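Local coordinates for protein fusolin (Unidentified entomopoxvirus, PDB 4OW5) that enhances the virulence of its virus and crystallises in vivo into viral spindles, binding chitin through a domain related to lytic polysaccharide monooxygenases, at residues Q164-W167 with Q168-I171; I239-D243 with K244-P248; D335-Y338 with V339-N342; N356-M359 with C360-T364. All coordinates share one frame; numbering follows the deposited sequence.

Contact 1: Q164-W167 with Q168-I171; sequences QVTW and QQLI. With EDO (1,2-ethanediol), chain H.
The short 3-10 turn that leads into strand 170-176 is closed by two backbone bonds, from Q169 N to T166 O (2.9 Å) and from L170 N to W167 O (3.1 Å). Each spans three residues, and with the chain turned in this way the L170 side chain points back toward the preceding residues. Its CD1 methyl is the meeting point: it lies 3.8 Å from CE3 of W167, approaching the indole obliquely, and 4.1 Å from CG1 of V165, whose side chain it crosses at about a right angle. The V165 branch gets there because CG1 stands anti to the backbone N (chi1 167°). This small apolar corner belongs to the core of the fibronectin type III-like fold, where Y152 of strand 147-154 and Y212 of strand 209-217 meet the W167 ring in edge-to-face pairs and V88 O accepts from its NE1. Earlier in the segment, V165 N donates a nearly straight bond (165°) to O1 of an ethanediol, 2.7 Å away, a molecule also held by D112 and R10. NE2 of Q164 bonds to D112 O and to D243 OD2 of the second subunit.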
# COMPACT_ATOMS: atom_id res chain seq x y z
N GLN A 164 7.37 16.54 -1.83
CA GLN A 164 6.86 17.64 -1.02
C GLN A 164 5.46 17.85 -1.53
O GLN A 164 5.23 17.62 -2.71
CB GLN A 164 7.67 18.94 -1.15
CG GLN A 164 8.75 19.15 -0.11
CD GLN A 164 9.88 18.22 -0.33
OE1 GLN A 164 10.54 18.27 -1.40
NE2 GLN A 164 10.14 17.36 0.63
N VAL A 165 4.54 18.30 -0.67
CA VAL A 165 3.16 18.61 -1.07
C VAL A 165 3.20 20.00 -1.72
O VAL A 165 3.77 20.92 -1.14
CB VAL A 165 2.21 18.61 0.18
CG1 VAL A 165 0.86 19.23 -0.16
CG2 VAL A 165 2.02 17.20 0.73
N THR A 166 2.55 20.16 -2.87
CA THR A 166 2.48 21.44 -3.60
C THR A 166 1.04 21.72 -4.03
O THR A 166 0.25 20.78 -4.16
CB THR A 166 3.40 21.40 -4.85
OG1 THR A 166 2.90 20.46 -5.77
CG2 THR A 166 4.87 21.10 -4.50
N TRP A 167 0.72 22.99 -4.32
CA TRP A 167 -0.63 23.36 -4.76
C TRP A 167 -0.99 22.64 -6.08
O TRP A 167 -2.14 22.22 -6.23
CB TRP A 167 -0.81 24.88 -4.86
CG TRP A 167 -0.81 25.59 -3.55
CD1 TRP A 167 0.18 26.36 -3.02
CD2 TRP A 167 -1.89 25.62 -2.60
NE1 TRP A 167 -0.21 26.86 -1.80
CE2 TRP A 167 -1.46 26.39 -1.50
CE3 TRP A 167 -3.10 24.94 -2.50
CZ2 TRP A 167 -2.27 26.63 -0.40
CZ3 TRP A 167 -3.91 25.18 -1.40
CH2 TRP A 167 -3.51 26.06 -0.39
N GLN A 168 0.00 22.35 -6.95
CA GLN A 168 -0.27 21.65 -8.22
C GLN A 168 -0.63 20.18 -7.99
O GLN A 168 -1.16 19.56 -8.90
CB GLN A 168 0.91 21.78 -9.20
CG GLN A 168 1.10 23.22 -9.67
CD GLN A 168 2.24 23.90 -8.92
OE1 GLN A 168 2.48 23.65 -7.73
NE2 GLN A 168 2.97 24.76 -9.59
N GLN A 169 -0.37 19.61 -6.79
CA GLN A 169 -0.76 18.24 -6.46
C GLN A 169 -2.00 18.15 -5.58
O GLN A 169 -2.31 17.04 -5.15
CB GLN A 169 0.38 17.53 -5.72
CG GLN A 169 1.59 17.31 -6.59
CD GLN A 169 2.70 16.76 -5.74
OE1 GLN A 169 3.24 17.46 -4.86
NE2 GLN A 169 2.96 15.47 -5.89
N LEU A 170 -2.71 19.26 -5.33
CA LEU A 170 -3.89 19.34 -4.48
C LEU A 170 -5.18 19.63 -5.27
O LEU A 170 -5.20 20.51 -6.10
CB LEU A 170 -3.69 20.45 -3.42
CG LEU A 170 -2.70 20.12 -2.31
CD1 LEU A 170 -2.45 21.34 -1.45
CD2 LEU A 170 -3.10 18.88 -1.54
N ILE A 171 -6.25 18.91 -4.94
CA ILE A 171 -7.59 19.03 -5.51
C ILE A 171 -8.53 19.50 -4.42
O ILE A 171 -8.64 18.81 -3.39
CB ILE A 171 -8.09 17.66 -6.07
CG1 ILE A 171 -7.17 17.11 -7.20
CG2 ILE A 171 -9.55 17.79 -6.57
CD1 ILE A 171 -7.31 15.65 -7.39
C1 EDO H . 5.13 17.72 2.67
O1 EDO H . 5.68 18.65 1.80
C2 EDO H . 5.97 16.44 2.76
O2 EDO H . 5.03 15.44 3.09

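Contact 2: I239-D243 with K244-P248; sequences INEED and KIRPP
E241 and R246 meet in a salt bridge built on one carboxylate oxygen. OE1 of E241 accepts from NH2 of R246 at 3.2 Å through its syn lone pair, E241 OE1 lying only 3° out of the guanidinium plane. A weak second bond comes to the same oxygen from NH1 of R246, at 3.4 Å. The two groups are not coplanar: carboxylate and guanidinium are turned 59° apart. K244 flanks the bridge. Its extended chain runs alongside that of E241, CD packing 3.6 Å from OE2 of E241 and also lying over the rim of one R246 face. NZ of K244 stops 4.2 Å from OE2 of E241, too far for a salt bridge, though its charge may still steady the carboxylate. What brings the acid to this place is the bend of its chain at chi2 (-72°) and the 3-10 turn 241-243, closed by K244 N to E241 O at 3.1 Å. This turn lies in the long connection between strand 223-234 and helix 338-352, which reaches out to the second subunit. Within the turn, D243 N bonds to N240 O, while ND2 of N240 donates to OE2 of E242 at 2.7 Å. CD1 of I239 rests 4.0 Å from CA of K244. In the second subunit, S114 bonds to D243 OD2, and N40, N43 and Q47 of helix 32-47 hold the backbone of D243, I245 and R246.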
# COMPACT_ATOMS: atom_id res chain seq x y z
N ILE A 239 -11.91 -12.51 -1.29
CA ILE A 239 -12.47 -12.36 -2.61
C ILE A 239 -13.42 -11.16 -2.68
O ILE A 239 -14.12 -10.87 -1.72
CB ILE A 239 -13.15 -13.68 -3.09
CG1 ILE A 239 -13.53 -13.56 -4.59
CG2 ILE A 239 -14.37 -14.07 -2.20
CD1 ILE A 239 -14.09 -14.84 -5.28
N ASN A 240 -13.39 -10.46 -3.80
CA ASN A 240 -14.32 -9.39 -4.12
C ASN A 240 -15.69 -10.04 -4.21
O ASN A 240 -15.88 -10.93 -5.03
CB ASN A 240 -13.90 -8.73 -5.45
CG ASN A 240 -14.72 -7.53 -5.88
OD1 ASN A 240 -15.61 -7.09 -5.18
ND2 ASN A 240 -14.49 -7.02 -7.08
N GLU A 241 -16.61 -9.68 -3.33
CA GLU A 241 -17.94 -10.33 -3.29
C GLU A 241 -18.67 -10.37 -4.63
O GLU A 241 -19.36 -11.35 -4.90
CB GLU A 241 -18.84 -9.66 -2.25
CG GLU A 241 -18.48 -10.06 -0.82
CD GLU A 241 -18.87 -11.48 -0.47
OE1 GLU A 241 -20.04 -11.86 -0.71
OE2 GLU A 241 -18.00 -12.22 0.04
N GLU A 242 -18.47 -9.40 -5.51
CA GLU A 242 -19.16 -9.45 -6.81
C GLU A 242 -18.67 -10.58 -7.72
O GLU A 242 -19.37 -10.93 -8.66
CB GLU A 242 -19.07 -8.12 -7.55
CG GLU A 242 -17.66 -7.70 -7.91
CD GLU A 242 -17.56 -6.33 -8.54
OE1 GLU A 242 -18.43 -5.98 -9.37
OE2 GLU A 242 -16.56 -5.64 -8.25
N ASP A 243 -17.49 -11.17 -7.44
CA ASP A 243 -16.96 -12.31 -8.20
C ASP A 243 -17.25 -13.65 -7.53
O ASP A 243 -16.90 -14.68 -8.10
CB ASP A 243 -15.44 -12.17 -8.31
CG ASP A 243 -14.98 -11.00 -9.11
OD1 ASP A 243 -15.83 -10.41 -9.83
OD2 ASP A 243 -13.77 -10.72 -9.10
N LYS A 244 -17.84 -13.64 -6.35
CA LYS A 244 -18.08 -14.86 -5.58
C LYS A 244 -19.28 -15.69 -6.06
O LYS A 244 -20.43 -15.30 -5.88
CB LYS A 244 -18.28 -14.51 -4.10
CG LYS A 244 -18.13 -15.73 -3.17
CD LYS A 244 -18.45 -15.38 -1.73
CE LYS A 244 -18.33 -16.57 -0.82
NZ LYS A 244 -18.91 -16.31 0.53
N ILE A 245 -19.00 -16.91 -6.56
CA ILE A 245 -20.04 -17.87 -6.93
C ILE A 245 -20.37 -18.67 -5.66
O ILE A 245 -19.49 -19.25 -5.05
CB ILE A 245 -19.60 -18.79 -8.11
CG1 ILE A 245 -19.21 -17.95 -9.33
CG2 ILE A 245 -20.71 -19.84 -8.49
CD1 ILE A 245 -18.47 -18.73 -10.43
N ARG A 246 -21.66 -18.74 -5.29
CA ARG A 246 -22.13 -19.46 -4.12
C ARG A 246 -22.65 -20.85 -4.52
O ARG A 246 -23.09 -21.03 -5.66
CB ARG A 246 -23.22 -18.66 -3.41
CG ARG A 246 -22.63 -17.46 -2.70
CD ARG A 246 -23.65 -16.66 -1.91
NE ARG A 246 -23.02 -15.98 -0.77
CZ ARG A 246 -22.29 -14.87 -0.84
NH1 ARG A 246 -22.07 -14.27 -2.01
NH2 ARG A 246 -21.77 -14.34 0.26
N PRO A 247 -22.58 -21.83 -3.62
CA PRO A 247 -23.12 -23.16 -3.97
C PRO A 247 -24.65 -23.17 -3.97
O PRO A 247 -25.24 -22.30 -3.33
CB PRO A 247 -22.59 -24.05 -2.86
CG PRO A 247 -22.44 -23.15 -1.69
CD PRO A 247 -22.14 -21.78 -2.22
N PRO A 248 -25.29 -24.13 -4.65
CA PRO A 248 -26.75 -24.24 -4.57
C PRO A 248 -27.13 -24.77 -3.19
O PRO A 248 -26.28 -25.37 -2.54
CB PRO A 248 -27.12 -25.20 -5.71
CG PRO A 248 -25.91 -26.00 -5.96
CD PRO A 248 -24.71 -25.26 -5.42

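Contact 3: D335-Y338 with V339-N342; sequences DFNY and VEWN
N337 is the N-cap of helix 338-352, its OD1 accepting from E340 N at 3.2 Å. With CG anti to the backbone N (chi1 -168°), the amide swings over the first turn; there it lies stacked on the E340 carboxylate, ND2 of N337 being 3.5 Å from CD of E340. The regular helical bonds start at once, from W341 N to N337 O and from N342 N to Y338 O. Beside the cap sits an aromatic cluster of F336, Y338 and W341. The F336 ring reaches the root of the indole, with CZ 3.3 Å from CB of W341, and its plane is inclined 48° to that of the five-membered ring. Y338 meets the other end of W341: CE1 of the tyrosine comes to the indole edge, 3.7 Å from CZ3. On one face of the phenol, CB of N342 makes a CH-pi contact, 4.2 Å from the Y338 ring centroid and 18° off its normal, the two side chains running side by side. A water joins their polar ends, 3.0 Å from Y338 OH and donating to N342 OD1 at 2.7 Å. The cluster faces the second subunit, whose R13 bonds to Y338 OH and whose Q188 accepts from W341 NE1. Within the same chain Y345 stacks on W341, and E328 holds ND2 of N342.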
# COMPACT_ATOMS: atom_id res chain seq x y z
N ASP A 335 0.41 -30.97 3.56
CA ASP A 335 1.26 -31.30 2.42
C ASP A 335 2.19 -30.14 2.02
O ASP A 335 2.80 -30.24 0.98
CB ASP A 335 0.42 -31.81 1.24
CG ASP A 335 -0.64 -30.88 0.75
OD1 ASP A 335 -0.96 -29.91 1.48
OD2 ASP A 335 -1.19 -31.14 -0.33
N PHE A 336 2.37 -29.10 2.87
CA PHE A 336 3.33 -28.04 2.57
C PHE A 336 3.79 -27.29 3.81
O PHE A 336 2.95 -26.73 4.53
CB PHE A 336 2.77 -27.00 1.58
CG PHE A 336 3.87 -26.17 0.94
CD1 PHE A 336 4.79 -26.75 0.09
CD2 PHE A 336 3.93 -24.80 1.14
CE1 PHE A 336 5.75 -25.98 -0.57
CE2 PHE A 336 4.89 -24.03 0.48
CZ PHE A 336 5.77 -24.62 -0.39
N ASN A 337 5.11 -27.20 3.98
CA ASN A 337 5.70 -26.40 5.05
C ASN A 337 5.94 -25.01 4.47
O ASN A 337 7.00 -24.74 3.91
CB ASN A 337 6.98 -27.01 5.59
CG ASN A 337 7.43 -26.36 6.89
OD1 ASN A 337 7.19 -25.16 7.13
ND2 ASN A 337 8.06 -27.13 7.77
N TYR A 338 4.93 -24.15 4.61
CA TYR A 338 5.00 -22.76 4.12
C TYR A 338 6.08 -21.94 4.81
O TYR A 338 6.72 -21.11 4.16
CB TYR A 338 3.65 -22.08 4.33
CG TYR A 338 3.58 -20.69 3.76
CD1 TYR A 338 3.49 -20.48 2.39
CD2 TYR A 338 3.72 -19.57 4.57
CE1 TYR A 338 3.45 -19.20 1.85
CE2 TYR A 338 3.67 -18.28 4.05
CZ TYR A 338 3.53 -18.10 2.68
OH TYR A 338 3.54 -16.84 2.11
N VAL A 339 6.26 -22.11 6.13
CA VAL A 339 7.23 -21.35 6.90
C VAL A 339 8.64 -21.57 6.31
O VAL A 339 9.36 -20.59 6.11
CB VAL A 339 7.18 -21.66 8.43
CG1 VAL A 339 8.31 -20.95 9.18
CG2 VAL A 339 5.84 -21.23 9.02
N GLU A 340 9.00 -22.83 6.02
CA GLU A 340 10.30 -23.15 5.45
C GLU A 340 10.44 -22.64 4.02
O GLU A 340 11.48 -22.06 3.66
CB GLU A 340 10.56 -24.66 5.47
CG GLU A 340 11.05 -25.16 6.82
CD GLU A 340 11.44 -26.62 6.89
OE1 GLU A 340 11.56 -27.27 5.82
OE2 GLU A 340 11.66 -27.11 8.02
N TRP A 341 9.41 -22.86 3.20
CA TRP A 341 9.46 -22.42 1.82
C TRP A 341 9.60 -20.90 1.76
O TRP A 341 10.46 -20.41 1.06
CB TRP A 341 8.21 -22.88 1.05
CG TRP A 341 8.16 -22.29 -0.31
CD1 TRP A 341 8.93 -22.65 -1.39
CD2 TRP A 341 7.48 -21.09 -0.69
NE1 TRP A 341 8.75 -21.75 -2.42
CE2 TRP A 341 7.81 -20.82 -2.03
CE3 TRP A 341 6.64 -20.20 -0.01
CZ2 TRP A 341 7.33 -19.70 -2.70
CZ3 TRP A 341 6.10 -19.14 -0.70
CH2 TRP A 341 6.47 -18.88 -2.02
N ASN A 342 8.76 -20.18 2.48
CA ASN A 342 8.74 -18.73 2.44
C ASN A 342 10.07 -18.09 2.94
O ASN A 342 10.44 -17.00 2.49
CB ASN A 342 7.57 -18.20 3.24
CG ASN A 342 7.33 -16.73 3.02
OD1 ASN A 342 7.31 -16.24 1.89
ND2 ASN A 342 7.23 -15.97 4.07
O HOH W 1 5.41 -15.49 0.17

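Contact 4: N356-M359 with C360-T364; sequences NRDM and CDSTT
The D358 carboxylate grips S362 with both oxygens, tying the chain that leads into the type I beta turn C360 to T363 to the third residue of that turn. OD1 of D358 uses its syn lone pair to accept from S362 N at 3.2 Å, and OD2 of D358, also met on the syn side, accepts from S362 OG at 2.7 Å, with the hydroxyl 17° out of the carboxylate plane. The carboxylate stands in this place because CG of D358 is anti to the backbone N (chi1 173°), while a chi1 of 66° in S362 brings OG to OD2 of D358 as S362 N meets OD1. The other flat group nearby, the R357 guanidinium, has CE of M359 over the rim of one face. The turn is closed by T363 N to C360 O at 3.1 Å. C360 O is shared: T364 OG1 also donates to it, at 2.9 Å, arriving from the opposite face of the carbonyl plane. C360 forms a disulfide with C259 in another structure of this protein, but that bond is absent here. The tail of which this turn is part lies against the second subunit, whose R184 donates through NH2 to M359 O and makes a long, weak ion pair with D358 OD2; in its own chain D358 is tied through the backbone to N351 of helix 338-352. M359 O has a second donor, a water 2.7 Å away that also lies 2.7 Å from T363 OG1.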
# COMPACT_ATOMS: atom_id res chain seq x y z
N ASN A 356 22.35 -5.08 -6.79
CA ASN A 356 23.43 -5.94 -6.24
C ASN A 356 23.09 -7.45 -6.25
O ASN A 356 23.66 -8.24 -5.49
CB ASN A 356 23.71 -5.51 -4.82
CG ASN A 356 24.18 -4.08 -4.78
OD1 ASN A 356 24.95 -3.66 -5.64
ND2 ASN A 356 23.66 -3.30 -3.85
N ARG A 357 22.26 -7.86 -7.17
CA ARG A 357 21.83 -9.24 -7.28
C ARG A 357 22.94 -10.16 -7.79
O ARG A 357 23.91 -9.71 -8.42
CB ARG A 357 20.59 -9.32 -8.19
CG ARG A 357 20.86 -9.18 -9.64
CD ARG A 357 19.65 -8.73 -10.44
NE ARG A 357 20.08 -8.42 -11.80
CZ ARG A 357 20.75 -7.33 -12.16
NH1 ARG A 357 20.97 -6.36 -11.29
NH2 ARG A 357 21.17 -7.19 -13.41
N ASP A 358 22.78 -11.46 -7.51
CA ASP A 358 23.71 -12.48 -7.99
C ASP A 358 23.45 -12.66 -9.45
O ASP A 358 22.33 -12.99 -9.81
CB ASP A 358 23.53 -13.81 -7.23
CG ASP A 358 24.36 -14.94 -7.82
OD1 ASP A 358 25.58 -14.73 -8.05
OD2 ASP A 358 23.79 -16.02 -8.12
N MET A 359 24.43 -12.39 -10.31
CA MET A 359 24.28 -12.54 -11.74
C MET A 359 25.16 -13.72 -12.21
O MET A 359 24.64 -14.75 -12.61
CB MET A 359 24.67 -11.24 -12.46
CG MET A 359 23.73 -10.06 -12.26
SD MET A 359 24.58 -8.52 -12.82
CE MET A 359 24.55 -7.53 -11.29
N CYS A 360 26.48 -13.56 -12.11
CA CYS A 360 27.48 -14.50 -12.58
C CYS A 360 28.44 -15.02 -11.51
O CYS A 360 29.05 -16.05 -11.76
CB CYS A 360 28.26 -13.80 -13.68
SG CYS A 360 27.26 -13.41 -15.13
N ASP A 361 28.63 -14.32 -10.38
CA ASP A 361 29.67 -14.69 -9.43
C ASP A 361 29.47 -16.08 -8.81
O ASP A 361 30.46 -16.75 -8.56
CB ASP A 361 29.81 -13.64 -8.32
CG ASP A 361 30.50 -12.35 -8.78
OD1 ASP A 361 30.86 -12.26 -9.99
OD2 ASP A 361 30.66 -11.44 -7.95
N SER A 362 28.23 -16.52 -8.62
CA SER A 362 28.02 -17.85 -8.03
C SER A 362 28.26 -18.98 -9.04
O SER A 362 28.37 -20.11 -8.60
CB SER A 362 26.61 -17.99 -7.47
OG SER A 362 25.64 -17.93 -8.50
N THR A 363 28.30 -18.69 -10.36
CA THR A 363 28.47 -19.72 -11.40
C THR A 363 29.67 -19.49 -12.33
O THR A 363 29.87 -20.28 -13.26
CB THR A 363 27.20 -19.76 -12.28
OG1 THR A 363 27.20 -18.63 -13.16
CG2 THR A 363 25.90 -19.80 -11.46
N THR A 364 30.45 -18.40 -12.14
CA THR A 364 31.55 -18.06 -13.05
C THR A 364 32.83 -17.77 -12.28
O THR A 364 32.81 -17.07 -11.29
CB THR A 364 31.16 -16.83 -13.90
OG1 THR A 364 29.83 -17.01 -14.41
CG2 THR A 364 32.12 -16.57 -15.06
O HOH W 2 24.77 -17.40 -13.11

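From the N terminus onward the four contacts follow in series; none nests within or crosses another. Contact 1 closes the turn at the end of the loop from strand 147-154, just where strand 170-176 begins in the compact domain. Contact 2 closes a turn in the extension beyond strand 223-234. Contact 3 starts helix 338-352, and contact 4 closes a turn in the tail beyond it. Contacts 2 and 3 have centres about 28 Å apart, and contacts 3 and 4 about 26 Å, without touching. Contacts 2, 3 and 4 all meet the second subunit, and contact 1 reaches contact 2 of that partner through a single side chain.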